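Local coordinates for hypothetical protein yihE (Escherichia coli, PDB 1ZYL) that phosphorylates itself and other proteins on serine and threonine residues using ATP, and protects the bacterium against stress, at residues Leu274-Tyr277 with Leu278-Met282. Residues are numbered along the deposited sequence; the frame is centred on the assembly and turned at random.
Sequences LVYY and LAWLM
Tyr276, Tyr277 and Trp280 each carry CG trans to the main-chain nitrogen (chi1 172° at Tyr277), which sets it beside the residue's own carbonyl carbon and brings both tyrosine rings up to Trp280. Leu281 differs: its CG lies beside its own nitrogen, turned back toward the Tyr277 ring. There Leu281 CG sits over one face of the ring, off-centre toward the rim and 4.2 Å from the centroid, a CH-pi contact one turn apart. The six-membered ring of Trp280 runs nearly parallel to that of Tyr277 but slid aside, with centroids 5.9 Å apart, so the two barely overlap; their closest atoms are Tyr277 CE2 and Trp280 CE3. Further round the helix, Tyr276 CE2 meets Trp280 CD1 at 4.1 Å, the rings meeting obliquely. The i to i+4 backbone bonds Trp280 N to Tyr276 O (2.9 Å) and Leu281 N to Tyr277 O (3.2 Å) hold the turn. With an alanine at Tyr277, Leu281 CG would probably lose the ring face it lies over, and a gap would open beside the indole. Trp280 NE1 is hydrogen-bonded to Glu38, and Phe290 meets the indole edge-to-face. On the buried flank, Val275 and Leu278 pack on helix 149-161. The whole is a worked example of i to i+3 and i+4 packing along an alpha-helix, here helix 266-283 of an APH-type kinase fold, whose Trp280 lies about 8 Å, side chain to side chain, from Asp201, the probable catalytic proton acceptor.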
ATOM      1  N   LEU A 274       6.375   2.530  -8.968  1.00 23.09           N
ATOM      2  CA  LEU A 274       7.800   2.368  -9.140  1.00 23.88           C
ATOM      3  C   LEU A 274       8.555   3.602  -8.710  1.00 23.18           C
ATOM      4  O   LEU A 274       9.456   3.525  -7.877  1.00 25.46           O
ATOM      5  CB  LEU A 274       8.112   2.043 -10.597  1.00 25.29           C
ATOM      6  CG  LEU A 274       8.876   0.751 -10.850  1.00 23.61           C
ATOM      7  CD1 LEU A 274       8.251  -0.399 -10.092  1.00 23.36           C
ATOM      8  CD2 LEU A 274       8.869   0.485 -12.329  1.00 24.67           C
ATOM      9  N   VAL A 275       8.183   4.745  -9.266  1.00 19.67           N
ATOM     10  CA  VAL A 275       8.873   5.970  -8.927  1.00 20.81           C
ATOM     11  C   VAL A 275       8.609   6.442  -7.499  1.00 22.21           C
ATOM     12  O   VAL A 275       9.496   6.999  -6.861  1.00 23.48           O
ATOM     13  CB  VAL A 275       8.534   7.077  -9.938  1.00 20.08           C
ATOM     14  CG1 VAL A 275       7.057   7.087 -10.190  1.00 24.69           C
ATOM     15  CG2 VAL A 275       8.996   8.423  -9.422  1.00 17.79           C
ATOM     16  N   TYR A 276       7.410   6.212  -6.979  1.00 22.36           N
ATOM     17  CA  TYR A 276       7.132   6.645  -5.618  1.00 23.26           C
ATOM     18  C   TYR A 276       7.949   5.838  -4.613  1.00 24.19           C
ATOM     19  O   TYR A 276       8.489   6.389  -3.650  1.00 25.07           O
ATOM     20  CB  TYR A 276       5.639   6.512  -5.279  1.00 23.29           C
ATOM     21  CG  TYR A 276       5.312   6.924  -3.851  1.00 21.67           C
ATOM     22  CD1 TYR A 276       5.363   8.265  -3.458  1.00 23.43           C
ATOM     23  CD2 TYR A 276       5.016   5.969  -2.880  1.00 21.71           C
ATOM     24  CE1 TYR A 276       5.134   8.643  -2.130  1.00 25.69           C
ATOM     25  CE2 TYR A 276       4.783   6.331  -1.554  1.00 25.68           C
ATOM     26  CZ  TYR A 276       4.845   7.668  -1.182  1.00 27.82           C
ATOM     27  OH  TYR A 276       4.622   8.023   0.136  1.00 29.76           O
ATOM     28  N   TYR A 277       8.034   4.532  -4.845  1.00 23.59           N
ATOM     29  CA  TYR A 277       8.768   3.631  -3.959  1.00 23.17           C
ATOM     30  C   TYR A 277      10.227   4.034  -3.724  1.00 21.80           C
ATOM     31  O   TYR A 277      10.818   3.711  -2.690  1.00 18.83           O
ATOM     32  CB  TYR A 277       8.687   2.206  -4.513  1.00 22.77           C
ATOM     33  CG  TYR A 277       9.549   1.203  -3.800  1.00 23.70           C
ATOM     34  CD1 TYR A 277      10.868   1.001  -4.181  1.00 25.13           C
ATOM     35  CD2 TYR A 277       9.043   0.442  -2.749  1.00 27.92           C
ATOM     36  CE1 TYR A 277      11.674   0.059  -3.540  1.00 27.33           C
ATOM     37  CE2 TYR A 277       9.842  -0.511  -2.090  1.00 29.66           C
ATOM     38  CZ  TYR A 277      11.159  -0.694  -2.497  1.00 28.70           C
ATOM     39  OH  TYR A 277      11.958  -1.628  -1.878  1.00 28.08           O
ATOM     40  N   LEU A 278      10.807   4.742  -4.682  1.00 21.69           N
ATOM     41  CA  LEU A 278      12.186   5.164  -4.537  1.00 22.04           C
ATOM     42  C   LEU A 278      12.261   6.312  -3.553  1.00 22.67           C
ATOM     43  O   LEU A 278      13.185   6.381  -2.751  1.00 24.02           O
ATOM     44  CB  LEU A 278      12.774   5.574  -5.891  1.00 22.93           C
ATOM     45  CG  LEU A 278      13.702   4.567  -6.581  1.00 22.79           C
ATOM     46  CD1 LEU A 278      12.990   3.258  -6.822  1.00 23.64           C
ATOM     47  CD2 LEU A 278      14.181   5.150  -7.886  1.00 22.30           C
ATOM     48  N   ALA A 279      11.288   7.217  -3.608  1.00 21.73           N
ATOM     49  CA  ALA A 279      11.269   8.351  -2.688  1.00 20.71           C
ATOM     50  C   ALA A 279      10.901   7.839  -1.295  1.00 20.67           C
ATOM     51  O   ALA A 279      11.429   8.295  -0.278  1.00 20.82           O
ATOM     52  CB  ALA A 279      10.258   9.396  -3.156  1.00 18.54           C
ATOM     53  N   TRP A 280       9.988   6.877  -1.270  1.00 20.08           N
ATOM     54  CA  TRP A 280       9.527   6.280  -0.028  1.00 19.23           C
ATOM     55  C   TRP A 280      10.721   5.769   0.760  1.00 17.47           C
ATOM     56  O   TRP A 280      10.872   6.100   1.925  1.00 17.44           O
ATOM     57  CB  TRP A 280       8.562   5.134  -0.337  1.00 19.55           C
ATOM     58  CG  TRP A 280       7.999   4.470   0.857  1.00 16.67           C
ATOM     59  CD1 TRP A 280       6.959   4.899   1.618  1.00 18.27           C
ATOM     60  CD2 TRP A 280       8.430   3.231   1.421  1.00 16.03           C
ATOM     61  NE1 TRP A 280       6.701   3.998   2.626  1.00 17.18           N
ATOM     62  CE2 TRP A 280       7.593   2.963   2.528  1.00 17.51           C
ATOM     63  CE3 TRP A 280       9.439   2.318   1.100  1.00 15.08           C
ATOM     64  CZ2 TRP A 280       7.736   1.810   3.319  1.00 17.33           C
ATOM     65  CZ3 TRP A 280       9.581   1.169   1.886  1.00 14.97           C
ATOM     66  CH2 TRP A 280       8.731   0.928   2.981  1.00 13.17           C
ATOM     67  N   LEU A 281      11.561   4.958   0.122  1.00 17.27           N
ATOM     68  CA  LEU A 281      12.759   4.419   0.773  1.00 16.82           C
ATOM     69  C   LEU A 281      13.676   5.552   1.172  1.00 16.97           C
ATOM     70  O   LEU A 281      14.094   5.648   2.316  1.00 19.81           O
ATOM     71  CB  LEU A 281      13.524   3.495  -0.163  1.00 14.90           C
ATOM     72  CG  LEU A 281      12.950   2.108  -0.415  1.00 15.33           C
ATOM     73  CD1 LEU A 281      13.635   1.513  -1.621  1.00 14.87           C
ATOM     74  CD2 LEU A 281      13.139   1.234   0.812  1.00 12.57           C
ATOM     75  N   MET A 282      13.990   6.411   0.214  1.00 16.59           N
ATOM     76  CA  MET A 282      14.856   7.546   0.471  1.00 16.75           C
ATOM     77  C   MET A 282      14.395   8.352   1.687  1.00 16.99           C
ATOM     78  O   MET A 282      15.171   8.567   2.608  1.00 16.00           O
ATOM     79  CB  MET A 282      14.923   8.446  -0.771  1.00 16.57           C
ATOM     80  CG  MET A 282      15.448   7.734  -2.021  1.00 15.30           C
ATOM     81  SD  MET A 282      15.627   8.766  -3.501  1.00  9.70           S
ATOM     82  CE  MET A 282      17.241   9.377  -3.235  1.00 11.55           C
TER